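Local coordinates for protein adenylate cyclase (Hippeastrum hybrid cultivar, PDB 6YP4) that acts predominantly as a triphosphatase of the CYTH family, despite having been named as an adenylyl cyclase, at residues A[8-11]-A[12-16]; A[70-74]-A[75-79]; A[191-194]-A[195-199]. All blocks are in the same frame, centred on the assembly; numbering follows the deposited sequence.

Interaction 1 of 3, residues A[8-11]-A[12-16]; sequences RLPS and PSAHQ. With EDO (1,2-ethanediol), chain H.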
loop_
_atom_site.group_PDB
_atom_site.type_symbol
_atom_site.label_atom_id
_atom_site.label_comp_id
_atom_site.label_asym_id
_atom_site.label_seq_id
_atom_site.Cartn_x
_atom_site.Cartn_y
_atom_site.Cartn_z
ATOM N N ARG A 8 -12.650 -11.655 12.482
ATOM C CA ARG A 8 -13.903 -10.909 12.481
ATOM C C ARG A 8 -14.171 -10.348 13.875
ATOM O O ARG A 8 -14.019 -11.058 14.869
ATOM C CB ARG A 8 -15.058 -11.802 12.024
ATOM C CG ARG A 8 -16.406 -11.098 11.972
ATOM C CD ARG A 8 -17.488 -12.028 11.447
ATOM N NE ARG A 8 -18.790 -11.374 11.443
ATOM C CZ ARG A 8 -19.948 -12.017 11.330
ATOM N NH1 ARG A 8 -19.974 -13.345 11.208
ATOM N NH2 ARG A 8 -21.081 -11.331 11.345
ATOM N N LEU A 9 -14.569 -9.052 13.947
ATOM C CA LEU A 9 -15.029 -8.494 15.215
ATOM C C LEU A 9 -16.555 -8.604 15.328
ATOM O O LEU A 9 -17.269 -8.422 14.331
ATOM C CB LEU A 9 -14.613 -7.032 15.354
ATOM C CG LEU A 9 -13.174 -6.746 14.913
ATOM C CD1 LEU A 9 -12.863 -5.294 15.107
ATOM C CD2 LEU A 9 -12.223 -7.580 15.731
ATOM N N PRO A 10 -17.078 -8.842 16.539
ATOM C CA PRO A 10 -18.531 -9.103 16.683
ATOM C C PRO A 10 -19.442 -7.883 16.620
ATOM O O PRO A 10 -20.651 -8.059 16.415
ATOM C CB PRO A 10 -18.641 -9.760 18.077
ATOM C CG PRO A 10 -17.385 -9.340 18.807
ATOM C CD PRO A 10 -16.312 -9.214 17.746
ATOM N N SER A 11 -18.962 -6.666 16.835
ATOM C CA SER A 11 -19.886 -5.618 17.238
ATOM C C SER A 11 -19.281 -4.265 16.942
ATOM O O SER A 11 -18.053 -4.142 16.817
ATOM C CB SER A 11 -20.209 -5.719 18.737
ATOM O OG SER A 11 -19.032 -5.407 19.471
ATOM N N PRO A 12 -20.104 -3.220 16.861
ATOM C CA PRO A 12 -19.576 -1.846 16.813
ATOM C C PRO A 12 -18.656 -1.503 17.970
ATOM O O PRO A 12 -17.636 -0.837 17.771
ATOM C CB PRO A 12 -20.848 -0.987 16.852
ATOM C CG PRO A 12 -21.899 -1.868 16.193
ATOM C CD PRO A 12 -21.569 -3.265 16.704
ATOM N N SER A 13 -18.998 -1.922 19.184
ATOM C CA SER A 13 -18.182 -1.564 20.335
ATOM C C SER A 13 -16.801 -2.189 20.235
ATOM O O SER A 13 -15.795 -1.533 20.546
ATOM C CB SER A 13 -18.897 -1.963 21.643
ATOM O OG SER A 13 -19.035 -3.369 21.806
ATOM N N ALA A 14 -16.712 -3.433 19.755
ATOM C CA ALA A 14 -15.382 -4.017 19.589
ATOM C C ALA A 14 -14.591 -3.251 18.543
ATOM O O ALA A 14 -13.401 -2.988 18.735
ATOM C CB ALA A 14 -15.461 -5.497 19.219
ATOM N N HIS A 15 -15.245 -2.857 17.444
ATOM C CA HIS A 15 -14.570 -2.091 16.395
ATOM C C HIS A 15 -14.085 -0.744 16.922
ATOM O O HIS A 15 -12.960 -0.313 16.623
ATOM C CB HIS A 15 -15.521 -1.899 15.206
ATOM C CG HIS A 15 -14.967 -1.036 14.111
ATOM N ND1 HIS A 15 -15.120 0.335 14.091
ATOM C CD2 HIS A 15 -14.271 -1.352 12.992
ATOM C CE1 HIS A 15 -14.530 0.827 13.012
ATOM N NE2 HIS A 15 -14.013 -0.177 12.326
ATOM N N GLN A 16 -14.930 -0.060 17.693
ATOM C CA GLN A 16 -14.541 1.193 18.332
ATOM C C GLN A 16 -13.294 1.019 19.192
ATOM O O GLN A 16 -12.312 1.753 19.034
ATOM C CB GLN A 16 -15.704 1.719 19.177
ATOM C CG GLN A 16 -15.366 2.919 20.059
ATOM C CD GLN A 16 -15.178 4.201 19.255
ATOM O OE1 GLN A 16 -15.975 4.521 18.367
ATOM N NE2 GLN A 16 -14.126 4.941 19.567
HETATM C C1 EDO H . -18.434 -13.534 15.237
HETATM O O1 EDO H . -19.262 -12.432 14.837
HETATM C C2 EDO H . -16.975 -13.142 15.082
HETATM O O2 EDO H . -16.647 -12.119 16.031
#
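Ser11 sits at the N-cap of helix 12-22 and takes hold of its first turn with two oxygens. Its hydroxyl OG accepts from the backbone N of Ala14 over 3.1 Å, a nearly straight bond with 163° at the hydrogen. A chi1 of 68° puts OG between the backbone N and the carbonyl carbon of Ser11, and from that position it can turn back to the start of the helix. The carbonyl O of the same residue receives His15 N at 3.2 Å. Pro12 follows immediately as the first residue of the helix; proline, which has no N-H to offer, suits this position. The OG atoms of Ser11 and Ser13 also lie close together, 3.1 Å apart.

Behind the cap, where the chain arrives from strand 2-9, the contact is apolar. The methyl of Ala14 points back at the incoming chain, with Leu9 CB 4.2 Å from Ala14 CB and the ring carbon Pro10 CD at a similar range. Leu9 reaches farther: one branch, CD1, lies alongside the helix backbone, 3.9 Å from His15 CA. With CG anti to the backbone N (chi1 176°), the His15 imidazole meets the ring of Tyr161.

Arg8 runs out as an extended chain, and its NH1 bonds Leu205 O. A 1,2-ethanediol, probably from the crystallisation liquor, puts O1 3.5 Å above one face of the Arg8 guanidinium, over its centre, and its O2 donates to Arg8 O.

The chemistry has two parts: Ser11 OG satisfies the N-H of Ala14 and the Ser11 carbonyl O that of His15, while Leu9, Pro10 and Ala14 press carbon on carbon. The combination is consistent with the short passage from strand 2-9 into the helix.

Interaction 2 of 3, residues A[70-74]-A[75-79]; sequences PKLSE and GVSHV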
loop_
_atom_site.group_PDB
_atom_site.type_symbol
_atom_site.label_atom_id
_atom_site.label_comp_id
_atom_site.label_asym_id
_atom_site.label_seq_id
_atom_site.Cartn_x
_atom_site.Cartn_y
_atom_site.Cartn_z
ATOM N N PRO A 70 -10.282 -19.155 -3.892
ATOM C CA PRO A 70 -9.842 -18.809 -2.533
ATOM C C PRO A 70 -9.919 -20.002 -1.594
ATOM O O PRO A 70 -10.755 -20.895 -1.749
ATOM C CB PRO A 70 -10.823 -17.714 -2.099
ATOM C CG PRO A 70 -11.987 -17.854 -2.997
ATOM C CD PRO A 70 -11.489 -18.407 -4.291
ATOM N N LYS A 71 -9.030 -19.998 -0.603
ATOM C CA LYS A 71 -9.050 -20.963 0.486
ATOM C C LYS A 71 -8.973 -20.211 1.807
ATOM O O LYS A 71 -8.333 -19.156 1.898
ATOM C CB LYS A 71 -7.895 -21.973 0.382
ATOM C CG LYS A 71 -7.709 -22.584 -1.003
ATOM C CD LYS A 71 -7.022 -23.944 -0.928
ATOM C CE LYS A 71 -5.897 -24.072 -1.951
ATOM N NZ LYS A 71 -5.202 -25.391 -1.850
ATOM N N LEU A 72 -9.637 -20.747 2.826
ATOM C CA LEU A 72 -9.737 -20.067 4.112
ATOM C C LEU A 72 -9.840 -21.115 5.208
ATOM O O LEU A 72 -10.726 -21.975 5.158
ATOM C CB LEU A 72 -10.947 -19.138 4.135
ATOM C CG LEU A 72 -11.128 -18.284 5.382
ATOM C CD1 LEU A 72 -9.913 -17.398 5.573
ATOM C CD2 LEU A 72 -12.384 -17.451 5.249
ATOM N N SER A 73 -8.943 -21.042 6.193
ATOM C CA SER A 73 -8.884 -22.042 7.251
ATOM C C SER A 73 -8.164 -21.454 8.452
ATOM O O SER A 73 -7.073 -20.901 8.303
ATOM C CB SER A 73 -8.160 -23.301 6.772
ATOM O OG SER A 73 -7.781 -24.122 7.861
ATOM N N GLU A 74 -8.779 -21.561 9.634
ATOM C CA GLU A 74 -8.118 -21.218 10.897
ATOM C C GLU A 74 -7.601 -19.776 10.898
ATOM O O GLU A 74 -6.548 -19.469 11.461
ATOM C CB GLU A 74 -6.987 -22.207 11.193
ATOM C CG GLU A 74 -7.471 -23.621 11.491
ATOM C CD GLU A 74 -8.090 -23.723 12.866
ATOM O OE1 GLU A 74 -7.330 -23.738 13.861
ATOM O OE2 GLU A 74 -9.335 -23.754 12.952
ATOM N N GLY A 75 -8.351 -18.880 10.264
ATOM C CA GLY A 75 -7.985 -17.483 10.182
ATOM C C GLY A 75 -6.996 -17.132 9.090
ATOM O O GLY A 75 -6.643 -15.951 8.949
ATOM N N VAL A 76 -6.544 -18.098 8.302
ATOM C CA VAL A 76 -5.520 -17.861 7.292
ATOM C C VAL A 76 -6.153 -17.975 5.915
ATOM O O VAL A 76 -6.854 -18.951 5.624
ATOM C CB VAL A 76 -4.343 -18.835 7.457
ATOM C CG1 VAL A 76 -3.331 -18.638 6.331
ATOM C CG2 VAL A 76 -3.696 -18.601 8.813
ATOM N N SER A 77 -5.918 -16.970 5.075
ATOM C CA SER A 77 -6.443 -16.924 3.718
ATOM C C SER A 77 -5.313 -17.091 2.706
ATOM O O SER A 77 -4.231 -16.525 2.879
ATOM C CB SER A 77 -7.174 -15.597 3.473
ATOM O OG SER A 77 -7.728 -15.552 2.172
ATOM N N HIS A 78 -5.559 -17.898 1.671
ATOM C CA HIS A 78 -4.729 -17.967 0.473
ATOM C C HIS A 78 -5.630 -17.737 -0.734
ATOM O O HIS A 78 -6.709 -18.331 -0.818
ATOM C CB HIS A 78 -4.034 -19.331 0.297
ATOM C CG HIS A 78 -3.191 -19.767 1.456
ATOM N ND1 HIS A 78 -3.723 -20.303 2.611
ATOM C CD2 HIS A 78 -1.847 -19.797 1.615
ATOM C CE1 HIS A 78 -2.744 -20.617 3.441
ATOM N NE2 HIS A 78 -1.596 -20.320 2.860
ATOM N N VAL A 79 -5.207 -16.891 -1.675
ATOM C CA VAL A 79 -6.011 -16.679 -2.879
ATOM C C VAL A 79 -5.093 -16.271 -4.032
ATOM O O VAL A 79 -4.089 -15.584 -3.831
ATOM C CB VAL A 79 -7.145 -15.650 -2.629
ATOM C CG1 VAL A 79 -6.604 -14.234 -2.450
ATOM C CG2 VAL A 79 -8.189 -15.698 -3.747
HETATM O O HOH W 1 -5.910 -20.727 3.632
#
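Residues 70-73 and 76-79 pair antiparallel, their axes 4.8 Å apart at closest and their directions 169° apart, and a type I' turn from Ser73 to Val76 joins them. Two hydrogen-bonded pairs, Lys71 with His78 and Ser73 with Val76, flank the non-hydrogen-bonded pair of Leu72 and Ser77. Next to the turn, Val76 N bonds Ser73 O at 2.9 Å. Glu74 and Gly75 at the corner both have positive phi; a CB on Gly75 would run into Glu74 O.

Leu72 and Ser77 share one face. With CG anti to the backbone N (chi1 -176°), Leu72 leans across the strands, and its CD1 rests 3.9 Å from Ser77 CB and near Val76 O. At the end away from the turn, Pro70 CB meets the methyl Val79 CG2 at 3.7 Å. On the other face a water donates to Val76 O at 2.8 Å and more weakly to Lys71 O; it also lies near His78 ND1, in a contact too short to be certain. The end of Lys71, its chain bent at chi3, leads away from the pairing.

This is a beta hairpin with a two-residue loop, Glu74-Gly75, in the curled antiparallel sheet of the CYTH fold. Its second strand also pairs with strand 2-9 and continues to Glu81 and Glu83, for which magnesium binding has been observed in this protein.

Interaction 3 of 3, residues A[191-194]-A[195-199]; sequences SGAS and KFAVF. With GCP (phosphomethylphosphonic acid guanylate ester), chain B.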
loop_
_atom_site.group_PDB
_atom_site.type_symbol
_atom_site.label_atom_id
_atom_site.label_comp_id
_atom_site.label_asym_id
_atom_site.label_seq_id
_atom_site.Cartn_x
_atom_site.Cartn_y
_atom_site.Cartn_z
ATOM N N SER A 191 -12.317 -15.241 10.569
ATOM C CA SER A 191 -13.288 -15.021 9.501
ATOM C C SER A 191 -13.580 -16.334 8.789
ATOM O O SER A 191 -12.662 -17.073 8.432
ATOM C CB SER A 191 -12.755 -14.000 8.491
ATOM O OG SER A 191 -12.488 -12.745 9.095
ATOM N N GLY A 192 -14.861 -16.626 8.583
ATOM C CA GLY A 192 -15.231 -17.891 7.980
ATOM C C GLY A 192 -15.548 -17.805 6.500
ATOM O O GLY A 192 -15.768 -18.838 5.854
ATOM N N ALA A 193 -15.562 -16.584 5.952
ATOM C CA ALA A 193 -15.886 -16.359 4.547
ATOM C C ALA A 193 -15.409 -14.973 4.129
ATOM O O ALA A 193 -15.339 -14.060 4.954
ATOM C CB ALA A 193 -17.389 -16.499 4.293
ATOM N N SER A 194 -15.090 -14.827 2.841
ATOM C CA SER A 194 -14.648 -13.549 2.280
ATOM C C SER A 194 -15.814 -12.565 2.181
ATOM O O SER A 194 -16.985 -12.941 2.285
ATOM C CB SER A 194 -14.056 -13.758 0.888
ATOM O OG SER A 194 -15.029 -14.346 0.035
ATOM N N LYS A 195 -15.500 -11.282 1.936
ATOM C CA LYS A 195 -16.587 -10.331 1.717
ATOM C C LYS A 195 -17.368 -10.669 0.454
ATOM O O LYS A 195 -18.586 -10.467 0.402
ATOM C CB LYS A 195 -16.079 -8.889 1.651
ATOM C CG LYS A 195 -15.222 -8.492 2.804
ATOM C CD LYS A 195 -14.582 -7.148 2.550
ATOM C CE LYS A 195 -14.266 -6.499 3.858
ATOM N NZ LYS A 195 -12.956 -7.019 4.308
ATOM N N PHE A 196 -16.692 -11.189 -0.573
ATOM C CA PHE A 196 -17.403 -11.535 -1.802
ATOM C C PHE A 196 -18.412 -12.636 -1.537
ATOM O O PHE A 196 -19.575 -12.540 -1.940
ATOM C CB PHE A 196 -16.414 -11.963 -2.891
ATOM C CG PHE A 196 -17.061 -12.324 -4.207
ATOM C CD1 PHE A 196 -17.775 -11.383 -4.931
ATOM C CD2 PHE A 196 -16.940 -13.609 -4.725
ATOM C CE1 PHE A 196 -18.360 -11.717 -6.155
ATOM C CE2 PHE A 196 -17.519 -13.945 -5.951
ATOM C CZ PHE A 196 -18.232 -12.997 -6.662
ATOM N N ALA A 197 -17.981 -13.687 -0.842
ATOM C CA ALA A 197 -18.876 -14.788 -0.503
ATOM C C ALA A 197 -20.072 -14.305 0.304
ATOM O O ALA A 197 -21.208 -14.734 0.062
ATOM C CB ALA A 197 -18.106 -15.861 0.273
ATOM N N VAL A 198 -19.833 -13.429 1.284
ATOM C CA VAL A 198 -20.919 -12.901 2.106
ATOM C C VAL A 198 -21.880 -12.076 1.253
ATOM O O VAL A 198 -23.109 -12.184 1.387
ATOM C CB VAL A 198 -20.349 -12.082 3.282
ATOM C CG1 VAL A 198 -21.449 -11.296 3.957
ATOM C CG2 VAL A 198 -19.643 -12.996 4.292
ATOM N N PHE A 199 -21.330 -11.234 0.372
ATOM C CA PHE A 199 -22.162 -10.473 -0.553
ATOM C C PHE A 199 -23.089 -11.392 -1.335
ATOM O O PHE A 199 -24.316 -11.235 -1.293
ATOM C CB PHE A 199 -21.276 -9.668 -1.505
ATOM C CG PHE A 199 -22.020 -9.059 -2.661
ATOM C CD1 PHE A 199 -21.690 -9.406 -3.969
ATOM C CD2 PHE A 199 -23.036 -8.135 -2.443
ATOM C CE1 PHE A 199 -22.356 -8.850 -5.045
ATOM C CE2 PHE A 199 -23.718 -7.563 -3.521
ATOM C CZ PHE A 199 -23.376 -7.926 -4.823
HETATM P PG GCP B . -10.455 -8.596 1.558
HETATM O O1G GCP B . -10.510 -9.348 2.855
HETATM O O2G GCP B . -11.345 -7.374 1.615
HETATM O O3G GCP B . -10.888 -9.502 0.431
HETATM C C3B GCP B . -8.730 -8.061 1.290
HETATM P PB GCP B . -8.631 -7.201 -0.350
HETATM O O1B GCP B . -9.469 -7.873 -1.398
HETATM O O2B GCP B . -8.972 -5.738 -0.210
HETATM O O3A GCP B . -7.055 -7.328 -0.799
HETATM P PA GCP B . -6.495 -6.409 -2.041
HETATM O O1A GCP B . -5.608 -7.310 -2.882
HETATM O O2A GCP B . -7.690 -5.956 -2.852
HETATM O "O5'" GCP B . -5.676 -5.061 -1.440
HETATM C "C5'" GCP B . -5.355 -5.018 -0.056
HETATM C "C4'" GCP B . -4.285 -6.129 0.326
HETATM O "O4'" GCP B . -3.086 -6.223 -0.667
HETATM C "C3'" GCP B . -3.762 -5.832 1.453
HETATM O "O3'" GCP B . -3.645 -7.021 2.273
HETATM C "C2'" GCP B . -2.285 -5.099 1.144
HETATM O "O2'" GCP B . -1.239 -5.508 2.103
HETATM C "C1'" GCP B . -1.947 -5.332 -0.066
HETATM N N9 GCP B . -1.832 -4.023 -0.825
HETATM C C8 GCP B . -2.857 -3.569 -1.557
HETATM N N7 GCP B . -2.503 -2.402 -2.126
HETATM C C5 GCP B . -1.246 -2.130 -1.740
HETATM C C6 GCP B . -0.392 -1.066 -2.024
HETATM O O6 GCP B . -0.756 -0.186 -2.732
HETATM N N1 GCP B . 0.834 -1.037 -1.502
HETATM C C2 GCP B . 1.249 -2.047 -0.691
HETATM N N2 GCP B . 2.610 -1.907 -0.177
HETATM N N3 GCP B . 0.416 -3.086 -0.410
HETATM C C4 GCP B . -0.831 -3.125 -0.937
#
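Ser194 and Ala197 face each other across the start of helix 195-201. Ser194 is the N-cap, and its OG accepts from Ala197 N at 3.1 Å along an almost straight line, 165° at the hydrogen. Chi1 of 59° brings the hydroxyl round to that N-H and sets it against the Ala197 methyl, with OG 3.4 Å from Ala197 CB. On the carbonyl side, Val198 N bonds Ser194 O, and one branch of the valine, CG2, lies 3.3 Å from the same oxygen. The Ala193 methyl points at the helix and touches both Ala197 CB, at 4.1 Å, and Val198 CG2.

Replacing Ser194 with alanine removes OG, and the N-H of Ala197 is then likely to lose its capping acceptor, with the first turn more prone to fray.

Lys195 directs its side chain into the ligand pocket. A bend at its last torsion (chi4 84°) turns NZ toward O2G on the terminal (gamma) phosphonate group of the GTP analogue, to which it donates over 3.2 Å. The ammonium also forms salt bridges with Asp151, Glu162 and Glu164, carboxylates that hold it in place. Arg52, Arg54, Lys67 and Arg137 bind the analogue as well.

Around the turn, Lys195 packs on Thr153 and Tyr155 of strand 147-155 and on Phe133 and Asn135 of strand 127-141. Val198 also rests on Tyr155, whereas the Phe196 ring meets Phe36 of strand 26-39.

Overall arrangement
The three contacts follow one another along the chain, all inside the CYTH domain. Interactions 2 and 3 are closest, their centres about 11 Å apart, and Leu72 CD2 of the hairpin packs on the backbone of 191-193. Interaction 1 lies about 17 Å from interaction 3 and about 21 Å from interaction 2, centre to centre; Arg8 touches Ser191. Strand 2-9 ties them together: interaction 1 includes its last part, the second strand of interaction 2 pairs with it, and Ser191 of interaction 3 bonds to its Lys6. Two are helix N-caps, one a beta hairpin. Interaction 3 supplies a ligand-binding lysine, interaction 2 leads toward the magnesium-site glutamates, and interaction 1 lies away from both.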